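Local coordinates for capsular polysaccharide export system protein KpsC (Thermosulfurimonas dismutans, PDB 6MGD), which transfers Kdo sugars, forming beta-2,7 linkages, and probably works in building the conserved glycolipid anchor of Gram-negative bacterial capsules, at residues R122-Y133 and A311-K322; N178-R186 and G214-E222. All coordinates share one frame; numbering follows the deposited sequence.

Contact 1: R122-Y133 and A311-K322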
loop_
_atom_site.group_PDB
_atom_site.type_symbol
_atom_site.label_atom_id
_atom_site.label_comp_id
_atom_site.label_asym_id
_atom_site.label_seq_id
_atom_site.Cartn_x
_atom_site.Cartn_y
_atom_site.Cartn_z
ATOM N N ARG A 122 19.835 7.039 -1.231
ATOM C CA ARG A 122 18.562 7.714 -1.463
ATOM C C ARG A 122 17.489 7.211 -0.507
ATOM O O ARG A 122 16.706 8.003 0.028
ATOM C CB ARG A 122 18.117 7.511 -2.910
ATOM C CG ARG A 122 19.073 8.050 -3.954
ATOM C CD ARG A 122 18.625 7.598 -5.328
ATOM N NE ARG A 122 17.177 7.719 -5.475
ATOM C CZ ARG A 122 16.463 7.086 -6.399
ATOM N NH1 ARG A 122 17.063 6.277 -7.261
ATOM N NH2 ARG A 122 15.150 7.257 -6.458
ATOM N N ALA A 123 17.440 5.895 -0.283
ATOM C CA ALA A 123 16.457 5.337 0.641
ATOM C C ALA A 123 16.619 5.924 2.035
ATOM O O ALA A 123 15.627 6.224 2.710
ATOM C CB ALA A 123 16.577 3.814 0.680
ATOM N N GLN A 124 17.863 6.102 2.485
ATOM C CA GLN A 124 18.084 6.721 3.786
ATOM C C GLN A 124 17.697 8.194 3.777
ATOM O O GLN A 124 17.201 8.711 4.784
ATOM C CB GLN A 124 19.541 6.550 4.213
ATOM C CG GLN A 124 19.805 6.984 5.644
ATOM C CD GLN A 124 18.844 6.339 6.629
ATOM O OE1 GLN A 124 18.620 5.129 6.596
ATOM N NE2 GLN A 124 18.263 7.151 7.505
ATOM N N ARG A 125 17.909 8.883 2.651
ATOM C CA ARG A 125 17.476 10.271 2.539
ATOM C C ARG A 125 15.954 10.375 2.539
ATOM O O ARG A 125 15.390 11.298 3.139
ATOM C CB ARG A 125 18.059 10.903 1.274
ATOM C CG ARG A 125 19.585 10.899 1.205
ATOM C CD ARG A 125 20.193 12.184 1.746
ATOM N NE ARG A 125 19.863 12.413 3.150
ATOM C CZ ARG A 125 20.559 11.928 4.172
ATOM N NH1 ARG A 125 20.186 12.191 5.416
ATOM N NH2 ARG A 125 21.630 11.177 3.952
ATOM N N VAL A 126 15.274 9.437 1.873
ATOM C CA VAL A 126 13.815 9.471 1.823
ATOM C C VAL A 126 13.225 9.196 3.200
ATOM O O VAL A 126 12.218 9.799 3.591
ATOM C CB VAL A 126 13.296 8.475 0.768
ATOM C CG1 VAL A 126 11.779 8.359 0.837
ATOM C CG2 VAL A 126 13.731 8.905 -0.624
ATOM N N ILE A 127 13.841 8.285 3.956
ATOM C CA ILE A 127 13.377 8.005 5.313
ATOM C C ILE A 127 13.504 9.251 6.180
ATOM O O ILE A 127 12.564 9.640 6.883
ATOM C CB ILE A 127 14.151 6.815 5.910
ATOM C CG1 ILE A 127 13.755 5.516 5.202
ATOM C CG2 ILE A 127 13.906 6.707 7.406
ATOM C CD1 ILE A 127 14.600 4.323 5.595
ATOM N N GLU A 128 14.668 9.904 6.129
ATOM C CA GLU A 128 14.868 11.124 6.902
ATOM C C GLU A 128 13.917 12.226 6.449
ATOM O O GLU A 128 13.381 12.974 7.275
ATOM C CB GLU A 128 16.322 11.583 6.789
ATOM C CG GLU A 128 17.021 11.749 8.126
ATOM C CD GLU A 128 18.434 12.275 7.985
ATOM O OE1 GLU A 128 19.339 11.484 7.628
ATOM O OE2 GLU A 128 18.636 13.486 8.220
ATOM N N LEU A 129 13.687 12.334 5.136
ATOM C CA LEU A 129 12.772 13.349 4.621
ATOM C C LEU A 129 11.355 13.137 5.141
ATOM O O LEU A 129 10.681 14.096 5.535
ATOM C CB LEU A 129 12.779 13.338 3.092
ATOM C CG LEU A 129 13.697 14.313 2.358
ATOM C CD1 LEU A 129 13.546 14.128 0.858
ATOM C CD2 LEU A 129 13.385 15.746 2.758
ATOM N N LEU A 130 10.885 11.885 5.143
ATOM C CA LEU A 130 9.513 11.606 5.557
ATOM C C LEU A 130 9.319 11.853 7.048
ATOM O O LEU A 130 8.304 12.427 7.462
ATOM C CB LEU A 130 9.140 10.167 5.200
ATOM C CG LEU A 130 9.006 9.817 3.714
ATOM C CD1 LEU A 130 8.662 8.340 3.535
ATOM C CD2 LEU A 130 7.963 10.696 3.048
ATOM N N ARG A 131 10.283 11.430 7.868
ATOM C CA ARG A 131 10.163 11.614 9.310
ATOM C C ARG A 131 10.074 13.087 9.687
ATOM O O ARG A 131 9.457 13.432 10.703
ATOM C CB ARG A 131 11.348 10.961 10.022
ATOM C CG ARG A 131 11.389 9.450 9.924
ATOM C CD ARG A 131 12.662 8.901 10.549
ATOM N NE ARG A 131 12.677 7.442 10.561
ATOM C CZ ARG A 131 13.703 6.708 10.977
ATOM N NH1 ARG A 131 14.809 7.297 11.413
ATOM N NH2 ARG A 131 13.626 5.384 10.954
ATOM N N ARG A 132 10.675 13.969 8.885
ATOM C CA ARG A 132 10.715 15.388 9.212
ATOM C C ARG A 132 9.513 16.163 8.689
ATOM O O ARG A 132 9.074 17.116 9.344
ATOM C CB ARG A 132 12.000 16.023 8.674
ATOM C CG ARG A 132 13.256 15.503 9.341
ATOM C CD ARG A 132 14.394 16.488 9.184
ATOM N NE ARG A 132 15.627 16.001 9.791
ATOM C CZ ARG A 132 16.671 16.771 10.082
ATOM N NH1 ARG A 132 16.629 18.073 9.831
ATOM N NH2 ARG A 132 17.753 16.240 10.631
ATOM N N TYR A 133 8.972 15.796 7.532
ATOM C CA TYR A 133 7.751 16.434 7.060
ATOM C C TYR A 133 6.498 15.756 7.604
ATOM O O TYR A 133 5.392 16.078 7.155
ATOM C CB TYR A 133 7.760 16.511 5.530
ATOM C CG TYR A 133 8.695 17.618 5.097
ATOM C CD1 TYR A 133 10.015 17.353 4.756
ATOM C CD2 TYR A 133 8.277 18.943 5.115
ATOM C CE1 TYR A 133 10.879 18.373 4.400
ATOM C CE2 TYR A 133 9.129 19.966 4.763
ATOM C CZ TYR A 133 10.429 19.679 4.404
ATOM O OH TYR A 133 11.281 20.701 4.049
ATOM N N ALA A 311 11.511 9.768 -6.665
ATOM C CA ALA A 311 10.685 9.812 -5.464
ATOM C C ALA A 311 11.047 11.000 -4.585
ATOM O O ALA A 311 10.185 11.538 -3.879
ATOM C CB ALA A 311 10.820 8.507 -4.680
ATOM N N GLU A 312 12.310 11.428 -4.617
ATOM C CA GLU A 312 12.715 12.590 -3.834
ATOM C C GLU A 312 12.132 13.872 -4.415
ATOM O O GLU A 312 11.633 14.728 -3.673
ATOM C CB GLU A 312 14.240 12.670 -3.764
ATOM C CG GLU A 312 14.909 11.398 -3.258
ATOM C CD GLU A 312 15.238 10.421 -4.372
ATOM O OE1 GLU A 312 16.434 10.113 -4.558
ATOM O OE2 GLU A 312 14.305 9.970 -5.070
ATOM N N GLU A 313 12.182 14.020 -5.741
ATOM C CA GLU A 313 11.584 15.189 -6.379
ATOM C C GLU A 313 10.073 15.211 -6.193
ATOM O O GLU A 313 9.469 16.290 -6.139
ATOM C CB GLU A 313 11.947 15.214 -7.866
ATOM C CG GLU A 313 13.438 15.400 -8.128
ATOM C CD GLU A 313 13.812 15.239 -9.592
ATOM O OE1 GLU A 313 13.495 14.184 -10.179
ATOM O OE2 GLU A 313 14.426 16.170 -10.157
ATOM N N ALA A 314 9.447 14.036 -6.088
ATOM C CA ALA A 314 8.017 13.982 -5.803
ATOM C C ALA A 314 7.718 14.497 -4.402
ATOM O O ALA A 314 6.729 15.211 -4.193
ATOM C CB ALA A 314 7.500 12.553 -5.972
ATOM N N ILE A 315 8.557 14.142 -3.428
ATOM C CA ILE A 315 8.379 14.661 -2.077
ATOM C C ILE A 315 8.616 16.165 -2.052
ATOM O O ILE A 315 7.865 16.912 -1.415
ATOM C CB ILE A 315 9.302 13.919 -1.095
ATOM C CG1 ILE A 315 8.880 12.453 -0.977
ATOM C CG2 ILE A 315 9.297 14.602 0.268
ATOM C CD1 ILE A 315 9.734 11.644 -0.030
ATOM N N PHE A 316 9.651 16.634 -2.757
ATOM C CA PHE A 316 9.921 18.067 -2.822
ATOM C C PHE A 316 8.742 18.827 -3.416
ATOM O O PHE A 316 8.426 19.939 -2.976
ATOM C CB PHE A 316 11.186 18.331 -3.639
ATOM C CG PHE A 316 12.442 17.803 -3.007
ATOM C CD1 PHE A 316 12.563 17.726 -1.629
ATOM C CD2 PHE A 316 13.505 17.384 -3.793
ATOM C CE1 PHE A 316 13.720 17.241 -1.047
ATOM C CE2 PHE A 316 14.664 16.899 -3.217
ATOM C CZ PHE A 316 14.772 16.827 -1.842
ATOM N N GLU A 317 8.078 18.242 -4.417
ATOM C CA GLU A 317 6.931 18.911 -5.025
ATOM C C GLU A 317 5.753 18.972 -4.062
ATOM O O GLU A 317 5.085 20.007 -3.957
ATOM C CB GLU A 317 6.535 18.204 -6.320
ATOM C CG GLU A 317 6.865 19.002 -7.566
ATOM C CD GLU A 317 6.516 18.271 -8.846
ATOM O OE1 GLU A 317 5.351 17.847 -9.001
ATOM O OE2 GLU A 317 7.417 18.117 -9.696
ATOM N N LEU A 318 5.482 17.875 -3.353
ATOM C CA LEU A 318 4.403 17.874 -2.369
ATOM C C LEU A 318 4.745 18.765 -1.186
ATOM O O LEU A 318 3.866 19.419 -0.614
ATOM C CB LEU A 318 4.125 16.445 -1.900
ATOM C CG LEU A 318 2.974 15.681 -2.555
ATOM C CD1 LEU A 318 2.756 16.129 -3.986
ATOM C CD2 LEU A 318 3.252 14.191 -2.503
ATOM N N VAL A 319 6.021 18.799 -0.808
ATOM C CA VAL A 319 6.456 19.649 0.291
ATOM C C VAL A 319 6.332 21.124 -0.087
ATOM O O VAL A 319 5.860 21.944 0.709
ATOM C CB VAL A 319 7.891 19.268 0.698
ATOM C CG1 VAL A 319 8.525 20.380 1.411
ATOM C CG2 VAL A 319 7.882 18.056 1.605
ATOM N N ASN A 320 6.734 21.484 -1.306
ATOM C CA ASN A 320 6.567 22.854 -1.779
ATOM C C ASN A 320 5.131 23.177 -2.173
ATOM O O ASN A 320 4.842 24.334 -2.501
ATOM C CB ASN A 320 7.502 23.125 -2.962
ATOM C CG ASN A 320 8.930 23.387 -2.524
ATOM O OD1 ASN A 320 9.255 24.474 -2.045
ATOM N ND2 ASN A 320 9.792 22.390 -2.686
ATOM N N LEU A 321 4.228 22.195 -2.149
ATOM C CA LEU A 321 2.827 22.467 -2.446
ATOM C C LEU A 321 2.070 22.984 -1.230
ATOM O O LEU A 321 1.170 23.818 -1.378
ATOM C CB LEU A 321 2.141 21.208 -2.979
ATOM C CG LEU A 321 1.725 21.222 -4.451
ATOM C CD1 LEU A 321 0.855 20.018 -4.766
ATOM C CD2 LEU A 321 1.004 22.514 -4.799
ATOM N N LYS A 322 2.413 22.510 -0.029
ATOM C CA LYS A 322 1.645 22.886 1.152
ATOM C C LYS A 322 1.957 24.309 1.608
ATOM O O LYS A 322 1.055 25.029 2.051
ATOM C CB LYS A 322 1.886 21.880 2.284
ATOM C CG LYS A 322 3.343 21.530 2.544
ATOM C CD LYS A 322 3.949 22.400 3.640
ATOM C CE LYS A 322 5.394 22.021 3.917
ATOM N NZ LYS A 322 6.008 22.899 4.951
HETATM O O HOH W 1 12.729 7.198 -7.512
#
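Arg122 grips the carboxylate of Glu312 side-on, in a two-nitrogen salt bridge between two helices that run nearly parallel. NE of Arg122 donates to OE1 of Glu312 at 2.7 Å, and NH2 of Arg122 to OE2 of Glu312 at 3.2 Å. Both oxygens are met on the syn side. The two flat groups are nearly coplanar, 2° apart, but slightly stepped, so each bond leaves the guanidinium plane by 20° or more. Glu312 bends at chi2 (89°), which swings its carboxylate across to Arg122. A water accepts from Ala311 N and, weakly, from Arg122 NH2.

Next to the ion pair the contact turns apolar. CG2 of Val126 rests on CG of Glu312. The Ile315 side chain sets out toward the other helix, and its CD1 meets CD2 of Leu130 at 3.7 Å, with CG1 of Val126 a little farther off. CD1 of Leu129 touches CE1 of Phe316. Where the helix of Arg122 ends, CG2 of Val319 sits over the centre of one Tyr133 face, 3.6 Å from the ring centroid, in a CH-pi contact.

Farther out, Ser310 OG adds a weak bond to Glu312 OE2, and Leu79 touches Leu130 and Val319. Leu295 of helix 286-296 touches Arg122. The contact thus pairs one charge-matched end with an apolar row of side chains, and the ion pair probably favours this alignment of the helices.

Contact 2: N178-R186 and G214-E222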
loop_
_atom_site.group_PDB
_atom_site.type_symbol
_atom_site.label_atom_id
_atom_site.label_comp_id
_atom_site.label_asym_id
_atom_site.label_seq_id
_atom_site.Cartn_x
_atom_site.Cartn_y
_atom_site.Cartn_z
ATOM N N ASN A 178 -12.588 -5.246 11.593
ATOM C CA ASN A 178 -11.919 -4.466 12.629
ATOM C C ASN A 178 -12.198 -5.045 14.009
ATOM O O ASN A 178 -11.321 -5.038 14.882
ATOM C CB ASN A 178 -12.361 -3.003 12.568
ATOM C CG ASN A 178 -12.106 -2.367 11.215
ATOM O OD1 ASN A 178 -10.960 -2.131 10.830
ATOM N ND2 ASN A 178 -13.179 -2.064 10.495
ATOM N N LEU A 179 -13.415 -5.552 14.223
ATOM C CA LEU A 179 -13.768 -6.120 15.521
ATOM C C LEU A 179 -12.929 -7.353 15.825
ATOM O O LEU A 179 -12.433 -7.515 16.946
ATOM C CB LEU A 179 -15.258 -6.461 15.560
ATOM C CG LEU A 179 -16.251 -5.320 15.316
ATOM C CD1 LEU A 179 -16.515 -5.098 13.825
ATOM C CD2 LEU A 179 -17.551 -5.576 16.065
ATOM N N GLU A 180 -12.758 -8.236 14.837
ATOM C CA GLU A 180 -11.872 -9.381 15.016
ATOM C C GLU A 180 -10.424 -8.942 15.191
ATOM O O GLU A 180 -9.673 -9.576 15.942
ATOM C CB GLU A 180 -12.002 -10.339 13.831
ATOM C CG GLU A 180 -13.276 -11.167 13.838
ATOM C CD GLU A 180 -13.379 -12.057 15.060
ATOM O OE1 GLU A 180 -14.388 -11.959 15.791
ATOM O OE2 GLU A 180 -12.441 -12.849 15.296
ATOM N N LEU A 181 -10.015 -7.869 14.513
ATOM C CA LEU A 181 -8.679 -7.329 14.733
ATOM C C LEU A 181 -8.531 -6.823 16.161
ATOM O O LEU A 181 -7.608 -7.222 16.880
ATOM C CB LEU A 181 -8.389 -6.212 13.731
ATOM C CG LEU A 181 -7.070 -5.466 13.948
ATOM C CD1 LEU A 181 -5.893 -6.430 13.906
ATOM C CD2 LEU A 181 -6.900 -4.358 12.919
ATOM N N LEU A 182 -9.446 -5.951 16.594
ATOM C CA LEU A 182 -9.401 -5.442 17.959
ATOM C C LEU A 182 -9.515 -6.573 18.973
ATOM O O LEU A 182 -8.871 -6.537 20.028
ATOM C CB LEU A 182 -10.507 -4.412 18.172
ATOM C CG LEU A 182 -10.256 -3.048 17.528
ATOM C CD1 LEU A 182 -11.446 -2.126 17.736
ATOM C CD2 LEU A 182 -8.991 -2.432 18.102
ATOM N N LYS A 183 -10.332 -7.584 18.669
ATOM C CA LYS A 183 -10.389 -8.770 19.516
ATOM C C LYS A 183 -9.027 -9.447 19.588
ATOM O O LYS A 183 -8.477 -9.654 20.674
ATOM C CB LYS A 183 -11.446 -9.742 18.991
ATOM C CG LYS A 183 -12.849 -9.482 19.505
ATOM C CD LYS A 183 -13.844 -10.469 18.909
ATOM C CE LYS A 183 -13.353 -11.904 19.040
ATOM N NZ LYS A 183 -13.092 -12.282 20.457
ATOM N N SER A 184 -8.456 -9.778 18.426
ATOM C CA SER A 184 -7.168 -10.461 18.394
ATOM C C SER A 184 -6.060 -9.622 19.021
ATOM O O SER A 184 -5.136 -10.176 19.628
ATOM C CB SER A 184 -6.805 -10.823 16.956
ATOM O OG SER A 184 -5.543 -11.461 16.900
ATOM N N VAL A 185 -6.127 -8.294 18.884
ATOM C CA VAL A 185 -5.111 -7.438 19.491
ATOM C C VAL A 185 -5.164 -7.545 21.009
ATOM O O VAL A 185 -4.126 -7.638 21.677
ATOM C CB VAL A 185 -5.279 -5.980 19.022
ATOM C CG1 VAL A 185 -4.416 -5.048 19.863
ATOM C CG2 VAL A 185 -4.909 -5.843 17.555
ATOM N N ARG A 186 -6.371 -7.544 21.579
ATOM C CA ARG A 186 -6.488 -7.610 23.030
ATOM C C ARG A 186 -6.086 -8.981 23.561
ATOM O O ARG A 186 -5.464 -9.077 24.625
ATOM C CB ARG A 186 -7.910 -7.260 23.469
ATOM C CG ARG A 186 -8.138 -7.439 24.963
ATOM C CD ARG A 186 -8.848 -6.250 25.592
ATOM N NE ARG A 186 -8.071 -5.014 25.505
ATOM C CZ ARG A 186 -7.095 -4.680 26.344
ATOM N NH1 ARG A 186 -6.759 -5.497 27.333
ATOM N NH2 ARG A 186 -6.448 -3.533 26.195
ATOM N N GLY A 214 -19.938 0.625 20.795
ATOM C CA GLY A 214 -20.070 0.039 22.118
ATOM C C GLY A 214 -19.366 -1.299 22.236
ATOM O O GLY A 214 -18.740 -1.594 23.258
ATOM N N GLU A 215 -19.459 -2.128 21.194
ATOM C CA GLU A 215 -18.761 -3.407 21.182
ATOM C C GLU A 215 -17.279 -3.258 20.872
ATOM O O GLU A 215 -16.505 -4.183 21.145
ATOM C CB GLU A 215 -19.416 -4.353 20.174
ATOM C CG GLU A 215 -19.471 -3.812 18.754
ATOM C CD GLU A 215 -20.401 -4.615 17.865
ATOM O OE1 GLU A 215 -21.217 -4.001 17.145
ATOM O OE2 GLU A 215 -20.321 -5.861 17.892
ATOM N N LEU A 216 -16.867 -2.120 20.309
ATOM C CA LEU A 216 -15.443 -1.863 20.119
ATOM C C LEU A 216 -14.747 -1.629 21.453
ATOM O O LEU A 216 -13.637 -2.126 21.677
ATOM C CB LEU A 216 -15.243 -0.662 19.194
ATOM C CG LEU A 216 -15.773 -0.763 17.763
ATOM C CD1 LEU A 216 -15.606 0.568 17.048
ATOM C CD2 LEU A 216 -15.063 -1.871 17.004
ATOM N N LEU A 217 -15.390 -0.882 22.354
ATOM C CA LEU A 217 -14.820 -0.566 23.658
ATOM C C LEU A 217 -14.667 -1.783 24.560
ATOM O O LEU A 217 -13.948 -1.698 25.561
ATOM C CB LEU A 217 -15.677 0.490 24.359
ATOM C CG LEU A 217 -15.566 1.919 23.825
ATOM C CD1 LEU A 217 -16.576 2.828 24.508
ATOM C CD2 LEU A 217 -14.152 2.451 24.015
ATOM N N LYS A 218 -15.314 -2.906 24.242
ATOM C CA LYS A 218 -15.109 -4.119 25.024
ATOM C C LYS A 218 -13.752 -4.759 24.767
ATOM O O LYS A 218 -13.418 -5.751 25.426
ATOM C CB LYS A 218 -16.230 -5.125 24.744
ATOM C CG LYS A 218 -17.605 -4.628 25.172
ATOM C CD LYS A 218 -18.614 -5.758 25.311
ATOM C CE LYS A 218 -19.019 -6.322 23.961
ATOM N NZ LYS A 218 -20.128 -7.308 24.101
ATOM N N PHE A 219 -12.968 -4.220 23.833
ATOM C CA PHE A 219 -11.616 -4.698 23.572
ATOM C C PHE A 219 -10.586 -3.585 23.439
ATOM O O PHE A 219 -9.391 -3.863 23.586
ATOM C CB PHE A 219 -11.590 -5.558 22.300
ATOM C CG PHE A 219 -12.706 -6.556 22.235
ATOM C CD1 PHE A 219 -12.647 -7.731 22.966
ATOM C CD2 PHE A 219 -13.826 -6.312 21.457
ATOM C CE1 PHE A 219 -13.680 -8.648 22.917
ATOM C CE2 PHE A 219 -14.862 -7.225 21.403
ATOM C CZ PHE A 219 -14.789 -8.395 22.134
ATOM N N CYS A 220 -10.995 -2.349 23.174
ATOM C CA CYS A 220 -10.095 -1.208 23.156
ATOM C C CYS A 220 -10.466 -0.248 24.278
ATOM O O CYS A 220 -11.638 -0.116 24.644
ATOM C CB CYS A 220 -10.140 -0.481 21.807
ATOM S SG CYS A 220 -11.688 0.392 21.484
ATOM N N ASP A 221 -9.453 0.425 24.825
ATOM C CA ASP A 221 -9.677 1.299 25.971
ATOM C C ASP A 221 -10.386 2.585 25.560
ATOM O O ASP A 221 -11.416 2.947 26.138
ATOM C CB ASP A 221 -8.348 1.597 26.661
ATOM C CG ASP A 221 -7.741 0.362 27.295
ATOM O OD1 ASP A 221 -8.326 -0.152 28.271
ATOM O OD2 ASP A 221 -6.698 -0.113 26.800
ATOM N N GLU A 222 -9.855 3.289 24.564
ATOM C CA GLU A 222 -10.500 4.481 24.033
ATOM C C GLU A 222 -10.530 4.404 22.513
ATOM O O GLU A 222 -9.845 3.585 21.894
ATOM C CB GLU A 222 -9.796 5.766 24.500
ATOM C CG GLU A 222 -8.714 6.282 23.562
ATOM C CD GLU A 222 -8.229 7.672 23.943
ATOM O OE1 GLU A 222 -7.060 7.805 24.362
ATOM O OE2 GLU A 222 -9.025 8.630 23.837
#
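This is a helix-to-loop contact on one side of a parallel, Rossmann-like sheet, in keeping with the GT-B clan of the family. Helix 178-188 leads into strand 193-197, and the loop 214-222 leads into the edge strand 222-223 beside it. The loop packs along one side of the helix.

Phe219 has the largest share of the contact. CG of Lys183 lies over the centre of one ring face, 3.5 Å from the ring centroid, in a CH-pi contact. The two side chains run side by side in the same direction. CB of Lys218 lies over the opposite face, toward the rim. The ring thus has Lys183 on one face and, more loosely, Lys218 on the other.

Nearer the start of the helix the packing is aliphatic. CD2 of Leu216 meets CD1 of Leu182 at 3.7 Å and also CG of Leu179. CD2 of Leu179 lies against the carboxylate of Glu215. Leu182 also packs on Tyr196 and Val158 of the sheet, so it touches both the loop and the strands.

Arg186 closes the other end. Its CG is anti to the backbone N (chi1 174°), and bends at chi2 and chi3 then bring the guanidinium to the loop. NH2 of Arg186 forms a salt bridge with OD2 of Asp221 at 3.5 Å, the carboxylate and guanidinium planes standing 75° apart. Both ends have further partners: Arg186 NH2 bonds Ala192 O, and Asp221 OD2 accepts from Ile194 N. Replacing Arg186 by an alanine takes away the guanidinium, and the Phe219 carbonyl is then likely to lose this donor and Asp221 its cationic partner, though Ile194 N would remain. NE of Arg186 donates to Phe219 O at 2.6 Å, in the guanidinium plane but 37° above the carbonyl plane.

In the fold
The two contacts lie in different parts of the chain, their centres 35 Å apart and their nearest atoms about 22 Å apart. They share no helix or strand. Both are partly buried and lie away from the chain centre, contact 2 farther than contact 1. Contact 1 joins helices distant in sequence and brings the C-terminal helix 311-322 against helix 117-132. Contact 2 is local, tying a helix to a loop beside the parallel six-stranded sheet. Each uses an arginine at one end of an apolar patch. In contact 1 it pairs chiefly with a carboxylate; in contact 2 it serves mainly a backbone carbonyl, its acidic partner being more distant.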